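Long-range contacts in MW1564 protein (Staphylococcus aureus, PDB 3NTV), which probably transfers a methyl group from S-adenosylmethionine to a caffeoyl-CoA-like substrate, as a putative O-methyltransferase with a Rossmann-like fold: residues 145-151 against 171-177; 56-62 against 219-225. All coordinates share one frame; numbering follows the deposited sequence.

Interaction 1 joins strands 143-149 and 170-175 in the middle of the sheet, and interaction 2 sets the start of helix 57-70 against the loop between the last two strands. Their centres are about 11 Å apart, and their edges touch: N176 OD1 lies 3.4 Å from D223 CB, and V177 CG2 lies 3.5 Å from L225 N. The junction lies just past the C-terminal end of strand 170-175, on the side where the active site of methyltransferases of this fold usually lies. Helix 57-70 also connects them, since I63, one residue past the segment of interaction 2, packs on F147 and I173.

Interaction 1 (145-151 against 171-177); sequences MIFIDAA and LVITDNV
I146 and I173 lie at the middle of a parallel ladder: I173 N donates to I146 O at 2.8 Å, while I146 N and I148 N reach back to L171 O and I173 O. D175 N then bonds to I148 O, and A150 N to D175 O at 2.9 Å, carrying the pairing one step beyond the first strand. The axes of strands 145-149 and 171-175 lie 21° apart in direction.

On the face bearing F147, the ring swings beside its own carbonyl carbon (chi1 -175°), which brings its edge to I173: CD1 is 3.4 Å from I173 O, in the ring plane, and 3.8 Å from I173 CG2. Selenomethionine M145 bends at its last torsion, so that CE meets L171 CD1 at 3.9 Å and also touches I173 CG1. On the other face T174 CG2 fits against A150 CB at 3.7 Å, while T174 OG1 is hydrogen-bonded to Y204 OH.

These are strands 4 and 5 of a seven-stranded sheet of order 3-2-1-4-5-7-6, the hallmark order of Rossmann-like class I methyltransferases. At their C-terminal ends, D149 OD1 accepts from A151 N at 2.9 Å, an Asx turn that fixes the carboxylate. D149 OD1 also receives a weak bond from N176 ND2 at 3.4 Å, with the amide and carboxylate planes 87° apart. D149, D175 and N176 gather here in a manner consistent with the Asp-Asp-Asn metal site of plant caffeoyl-CoA O-methyltransferases.

The outer shell holds this frame from both faces. Helix 57-70 lays I63 on F147 and I173, whereas helix 192-209 brings V201 and Y204 to A150; N176 OD1 is steadied by H180 N.

Interaction 2 (56-62 against 219-225); sequences DRLTLDL and LNIDDGL
L62 and L219 meet end to end through their methyls, with L62 CD2 3.5 Å from L219 CD1. The L62 chain leaves anti to its backbone N (chi1 171°), which carries CD2 across to the loop, where it also meets L225 CD2 at 3.7 Å and, more loosely, I221 CD1. One helical turn earlier, T59 CG2 rests 3.9 Å from L225 CD1, its hydroxyl lying on another branch. I221 packs on I221 of the second subunit, so this apolar centre borders the dimer interface.

Outward, the D222 and T59 side chains run alongside each other, oppositely directed. T59 OG1 donates to D222 OD2 at 2.6 Å, meeting the anti lone pair, and T59 N adds a weak bond to that oxygen, bent to 128°. D222 OD1 is linked to L58 N through a water, so the carboxylate meets the amides at the start of the helix by one weak direct bond and one water-mediated link, whereas D56, at the N-cap, makes no capping bond through its side chain. A second water joins T59 OG1 to D223 N.

At the polar edge D56 OD2 and D223 OD2, acceptors of like charge, come within 3.0 Å and are not hydrogen-bonded; a third water bridges D56 OD2 to D223 OD1, weakly on the D223 side.

D222 and D223 take the central positions of a type II' beta turn from I221 to G224, closed by G224 N to I221 O at 2.8 Å, and the hydrogen-bonded antiparallel pair L219-L225 forms the base of the hairpin linking the last two strands of the methyltransferase sheet.

Interaction 1 (145-151 against 171-177)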
loop_
_atom_site.group_PDB
_atom_site.type_symbol
_atom_site.label_atom_id
_atom_site.label_comp_id
_atom_site.label_asym_id
_atom_site.label_seq_id
_atom_site.Cartn_x
_atom_site.Cartn_y
_atom_site.Cartn_z
HETATM N N MSE A 145 -15.012 3.004 -4.780
HETATM C CA MSE A 145 -14.060 3.513 -3.777
HETATM C C MSE A 145 -14.627 4.793 -3.148
HETATM O O MSE A 145 -15.226 5.624 -3.842
HETATM C CB MSE A 145 -12.690 3.826 -4.465
HETATM C CG MSE A 145 -11.669 4.511 -3.555
HETATM SE SE MSE A 145 -10.090 4.998 -4.600
HETATM C CE MSE A 145 -9.181 3.292 -4.544
ATOM N N ILE A 146 -14.432 4.918 -1.826
ATOM C CA ILE A 146 -14.759 6.108 -1.055
ATOM C C ILE A 146 -13.422 6.584 -0.464
ATOM O O ILE A 146 -12.671 5.779 0.109
ATOM C CB ILE A 146 -15.848 5.846 0.018
ATOM C CG1 ILE A 146 -17.194 5.463 -0.668
ATOM C CG2 ILE A 146 -16.026 7.112 0.899
ATOM C CD1 ILE A 146 -18.341 5.043 0.261
ATOM N N PHE A 147 -13.140 7.882 -0.579
ATOM C CA PHE A 147 -11.892 8.461 -0.047
ATOM C C PHE A 147 -12.209 9.491 1.016
ATOM O O PHE A 147 -12.879 10.484 0.739
ATOM C CB PHE A 147 -11.073 9.040 -1.207
ATOM C CG PHE A 147 -9.689 9.579 -0.895
ATOM C CD1 PHE A 147 -8.906 9.001 0.101
ATOM C CD2 PHE A 147 -9.130 10.583 -1.675
ATOM C CE1 PHE A 147 -7.606 9.463 0.359
ATOM C CE2 PHE A 147 -7.821 11.032 -1.431
ATOM C CZ PHE A 147 -7.069 10.462 -0.417
ATOM N N ILE A 148 -11.803 9.214 2.259
ATOM C CA ILE A 148 -12.089 10.074 3.426
ATOM C C ILE A 148 -10.802 10.459 4.170
ATOM O O ILE A 148 -9.815 9.736 4.107
ATOM C CB ILE A 148 -13.032 9.260 4.382
ATOM C CG1 ILE A 148 -14.406 9.009 3.752
ATOM C CG2 ILE A 148 -13.221 9.923 5.761
ATOM C CD1 ILE A 148 -15.165 7.782 4.501
ATOM N N ASP A 149 -10.829 11.585 4.895
ATOM C CA ASP A 149 -9.748 12.009 5.782
ATOM C C ASP A 149 -10.275 11.775 7.205
ATOM O O ASP A 149 -11.327 12.315 7.560
ATOM C CB ASP A 149 -9.396 13.471 5.533
ATOM C CG ASP A 149 -8.276 14.074 6.369
ATOM O OD1 ASP A 149 -8.232 13.810 7.593
ATOM O OD2 ASP A 149 -7.487 14.868 5.817
ATOM N N ALA A 150 -9.576 10.945 8.016
ATOM C CA ALA A 150 -10.049 10.614 9.375
ATOM C C ALA A 150 -10.242 11.830 10.281
ATOM O O ALA A 150 -11.024 11.770 11.226
ATOM C CB ALA A 150 -9.082 9.661 10.046
ATOM N N ALA A 151 -9.496 12.893 10.027
ATOM C CA ALA A 151 -9.527 14.084 10.878
ATOM C C ALA A 151 -10.525 15.161 10.439
ATOM O O ALA A 151 -10.767 16.096 11.204
ATOM C CB ALA A 151 -8.136 14.677 10.957
ATOM N N LEU A 171 -13.760 -0.375 -1.936
ATOM C CA LEU A 171 -12.770 0.081 -0.969
ATOM C C LEU A 171 -13.113 1.378 -0.283
ATOM O O LEU A 171 -13.561 2.319 -0.934
ATOM C CB LEU A 171 -11.406 0.329 -1.685
ATOM C CG LEU A 171 -10.836 -0.783 -2.556
ATOM C CD1 LEU A 171 -9.537 -0.313 -3.236
ATOM C CD2 LEU A 171 -10.562 -2.040 -1.723
ATOM N N VAL A 172 -12.767 1.479 1.016
ATOM C CA VAL A 172 -12.783 2.751 1.738
ATOM C C VAL A 172 -11.305 3.041 2.002
ATOM O O VAL A 172 -10.613 2.228 2.653
ATOM C CB VAL A 172 -13.585 2.804 3.055
ATOM C CG1 VAL A 172 -13.552 4.232 3.645
ATOM C CG2 VAL A 172 -15.020 2.365 2.829
ATOM N N ILE A 173 -10.826 4.173 1.474
ATOM C CA ILE A 173 -9.451 4.614 1.694
ATOM C C ILE A 173 -9.514 5.778 2.690
ATOM O O ILE A 173 -10.155 6.804 2.410
ATOM C CB ILE A 173 -8.763 5.060 0.371
ATOM C CG1 ILE A 173 -8.797 3.940 -0.722
ATOM C CG2 ILE A 173 -7.331 5.540 0.664
ATOM C CD1 ILE A 173 -8.299 2.615 -0.282
ATOM N N THR A 174 -8.902 5.608 3.865
ATOM C CA THR A 174 -8.904 6.684 4.864
ATOM C C THR A 174 -7.505 7.260 4.990
ATOM O O THR A 174 -6.567 6.547 5.383
ATOM C CB THR A 174 -9.423 6.244 6.254
ATOM O OG1 THR A 174 -10.657 5.528 6.149
ATOM C CG2 THR A 174 -9.625 7.437 7.176
ATOM N N ASP A 175 -7.378 8.559 4.701
ATOM C CA ASP A 175 -6.118 9.269 4.870
ATOM C C ASP A 175 -6.034 9.848 6.277
ATOM O O ASP A 175 -7.059 10.004 6.947
ATOM C CB ASP A 175 -5.985 10.404 3.835
ATOM C CG ASP A 175 -4.563 10.881 3.591
ATOM O OD1 ASP A 175 -3.614 10.234 4.107
ATOM O OD2 ASP A 175 -4.396 11.916 2.925
ATOM N N ASN A 176 -4.808 10.183 6.706
ATOM C CA ASN A 176 -4.556 10.879 7.955
ATOM C C ASN A 176 -4.931 10.104 9.205
ATOM O O ASN A 176 -5.314 10.698 10.210
ATOM C CB ASN A 176 -5.206 12.272 7.899
ATOM C CG ASN A 176 -4.486 13.348 8.660
ATOM O OD1 ASN A 176 -3.309 13.225 9.030
ATOM N ND2 ASN A 176 -5.204 14.415 8.914
ATOM N N VAL A 177 -4.733 8.780 9.172
ATOM C CA VAL A 177 -5.027 7.911 10.325
ATOM C C VAL A 177 -3.960 8.033 11.437
ATOM O O VAL A 177 -4.158 7.504 12.532
ATOM C CB VAL A 177 -5.406 6.454 9.962
ATOM C CG1 VAL A 177 -6.705 6.415 9.161
ATOM C CG2 VAL A 177 -4.275 5.753 9.219
#

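Interaction 2 (56-62 against 219-225)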
loop_
_atom_site.group_PDB
_atom_site.type_symbol
_atom_site.label_atom_id
_atom_site.label_comp_id
_atom_site.label_asym_id
_atom_site.label_seq_id
_atom_site.Cartn_x
_atom_site.Cartn_y
_atom_site.Cartn_z
ATOM N N ASP A 56 -0.499 13.546 -0.059
ATOM C CA ASP A 56 0.923 13.307 -0.273
ATOM C C ASP A 56 1.187 12.436 -1.492
ATOM O O ASP A 56 0.369 11.582 -1.854
ATOM C CB ASP A 56 1.595 12.759 0.973
ATOM C CG ASP A 56 1.652 13.789 2.084
ATOM O OD1 ASP A 56 2.362 14.803 1.916
ATOM O OD2 ASP A 56 0.925 13.627 3.075
ATOM N N ARG A 57 2.318 12.686 -2.156
ATOM C CA ARG A 57 2.674 11.987 -3.376
ATOM C C ARG A 57 2.685 10.459 -3.289
ATOM O O ARG A 57 2.108 9.802 -4.156
ATOM C CB ARG A 57 4.010 12.504 -3.936
ATOM C CG ARG A 57 4.403 11.842 -5.259
ATOM C CD ARG A 57 3.440 12.211 -6.399
ATOM N NE ARG A 57 3.734 11.467 -7.623
ATOM C CZ ARG A 57 4.580 11.866 -8.564
ATOM N NH1 ARG A 57 5.240 13.011 -8.432
ATOM N NH2 ARG A 57 4.793 11.112 -9.631
ATOM N N LEU A 58 3.374 9.890 -2.289
ATOM C CA LEU A 58 3.449 8.426 -2.231
ATOM C C LEU A 58 2.097 7.811 -1.907
ATOM O O LEU A 58 1.752 6.759 -2.448
ATOM C CB LEU A 58 4.554 7.950 -1.263
ATOM C CG LEU A 58 5.981 8.393 -1.664
ATOM C CD1 LEU A 58 7.004 7.886 -0.661
ATOM C CD2 LEU A 58 6.359 7.908 -3.071
ATOM N N THR A 59 1.312 8.496 -1.072
ATOM C CA THR A 59 -0.063 8.038 -0.744
ATOM C C THR A 59 -0.911 8.057 -2.026
ATOM O O THR A 59 -1.611 7.089 -2.332
ATOM C CB THR A 59 -0.683 9.010 0.282
ATOM O OG1 THR A 59 -0.011 8.790 1.538
ATOM C CG2 THR A 59 -2.190 8.794 0.450
ATOM N N LEU A 60 -0.857 9.162 -2.767
ATOM C CA LEU A 60 -1.610 9.275 -4.015
ATOM C C LEU A 60 -1.217 8.187 -4.986
ATOM O O LEU A 60 -2.085 7.559 -5.570
ATOM C CB LEU A 60 -1.382 10.654 -4.653
ATOM C CG LEU A 60 -2.016 10.800 -6.018
ATOM C CD1 LEU A 60 -3.471 11.222 -5.892
ATOM C CD2 LEU A 60 -1.183 11.702 -6.891
ATOM N N ASP A 61 0.092 7.939 -5.159
ATOM C CA ASP A 61 0.515 6.928 -6.121
ATOM C C ASP A 61 0.124 5.495 -5.746
ATOM O O ASP A 61 -0.189 4.694 -6.625
ATOM C CB ASP A 61 1.985 7.106 -6.477
ATOM C CG ASP A 61 2.237 8.345 -7.334
ATOM O OD1 ASP A 61 1.253 8.909 -7.892
ATOM O OD2 ASP A 61 3.403 8.724 -7.483
ATOM N N LEU A 62 0.025 5.220 -4.448
ATOM C CA LEU A 62 -0.498 3.943 -3.993
ATOM C C LEU A 62 -1.992 3.831 -4.345
ATOM O O LEU A 62 -2.422 2.790 -4.854
ATOM C CB LEU A 62 -0.318 3.763 -2.472
ATOM C CG LEU A 62 -1.036 2.533 -1.860
ATOM C CD1 LEU A 62 -0.520 1.201 -2.466
ATOM C CD2 LEU A 62 -0.774 2.479 -0.356
ATOM N N LEU A 219 -1.170 1.696 7.298
ATOM C CA LEU A 219 0.187 1.927 6.808
ATOM C C LEU A 219 0.756 3.191 7.397
ATOM O O LEU A 219 0.062 4.216 7.403
ATOM C CB LEU A 219 0.171 2.111 5.268
ATOM C CG LEU A 219 -0.333 0.955 4.406
ATOM C CD1 LEU A 219 -0.316 1.349 2.943
ATOM C CD2 LEU A 219 0.526 -0.290 4.595
ATOM N N ASN A 220 2.031 3.166 7.838
ATOM C CA ASN A 220 2.664 4.397 8.329
ATOM C C ASN A 220 3.493 5.022 7.218
ATOM O O ASN A 220 4.736 4.964 7.198
ATOM C CB ASN A 220 3.465 4.204 9.627
ATOM C CG ASN A 220 4.563 3.190 9.520
ATOM O OD1 ASN A 220 4.442 2.191 8.807
ATOM N ND2 ASN A 220 5.673 3.455 10.191
ATOM N N ILE A 221 2.781 5.541 6.238
ATOM C CA ILE A 221 3.334 6.278 5.115
ATOM C C ILE A 221 2.707 7.642 5.207
ATOM O O ILE A 221 1.513 7.743 5.506
ATOM C CB ILE A 221 3.070 5.643 3.718
ATOM C CG1 ILE A 221 1.569 5.371 3.416
ATOM C CG2 ILE A 221 3.960 4.432 3.495
ATOM C CD1 ILE A 221 1.220 5.402 1.889
ATOM N N ASP A 222 3.512 8.699 4.995
ATOM C CA ASP A 222 3.004 10.074 4.969
ATOM C C ASP A 222 2.196 10.386 6.254
ATOM O O ASP A 222 2.736 10.228 7.348
ATOM C CB ASP A 222 2.187 10.283 3.656
ATOM C CG ASP A 222 3.010 10.119 2.386
ATOM O OD1 ASP A 222 4.183 10.563 2.371
ATOM O OD2 ASP A 222 2.464 9.607 1.388
ATOM N N ASP A 223 0.908 10.739 6.132
ATOM C CA ASP A 223 0.049 11.058 7.279
ATOM C C ASP A 223 -0.653 9.847 7.872
ATOM O O ASP A 223 -1.484 10.015 8.767
ATOM C CB ASP A 223 -1.008 12.073 6.822
ATOM C CG ASP A 223 -0.436 13.412 6.434
ATOM O OD1 ASP A 223 0.489 13.877 7.126
ATOM O OD2 ASP A 223 -0.920 13.995 5.436
ATOM N N GLY A 224 -0.361 8.659 7.344
ATOM C CA GLY A 224 -1.010 7.424 7.768
ATOM C C GLY A 224 -2.162 7.112 6.822
ATOM O O GLY A 224 -2.925 8.016 6.461
ATOM N N LEU A 225 -2.281 5.849 6.379
ATOM C CA LEU A 225 -3.333 5.454 5.447
ATOM C C LEU A 225 -3.975 4.146 5.875
ATOM O O LEU A 225 -3.271 3.256 6.354
ATOM C CB LEU A 225 -2.715 5.299 4.027
ATOM C CG LEU A 225 -3.710 5.166 2.854
ATOM C CD1 LEU A 225 -4.450 6.477 2.615
ATOM C CD2 LEU A 225 -2.991 4.770 1.573
HETATM O O HOH W 1 2.800 13.905 5.230
HETATM O O HOH W 2 4.793 11.307 -0.232
HETATM O O HOH W 3 -1.025 10.116 3.744
#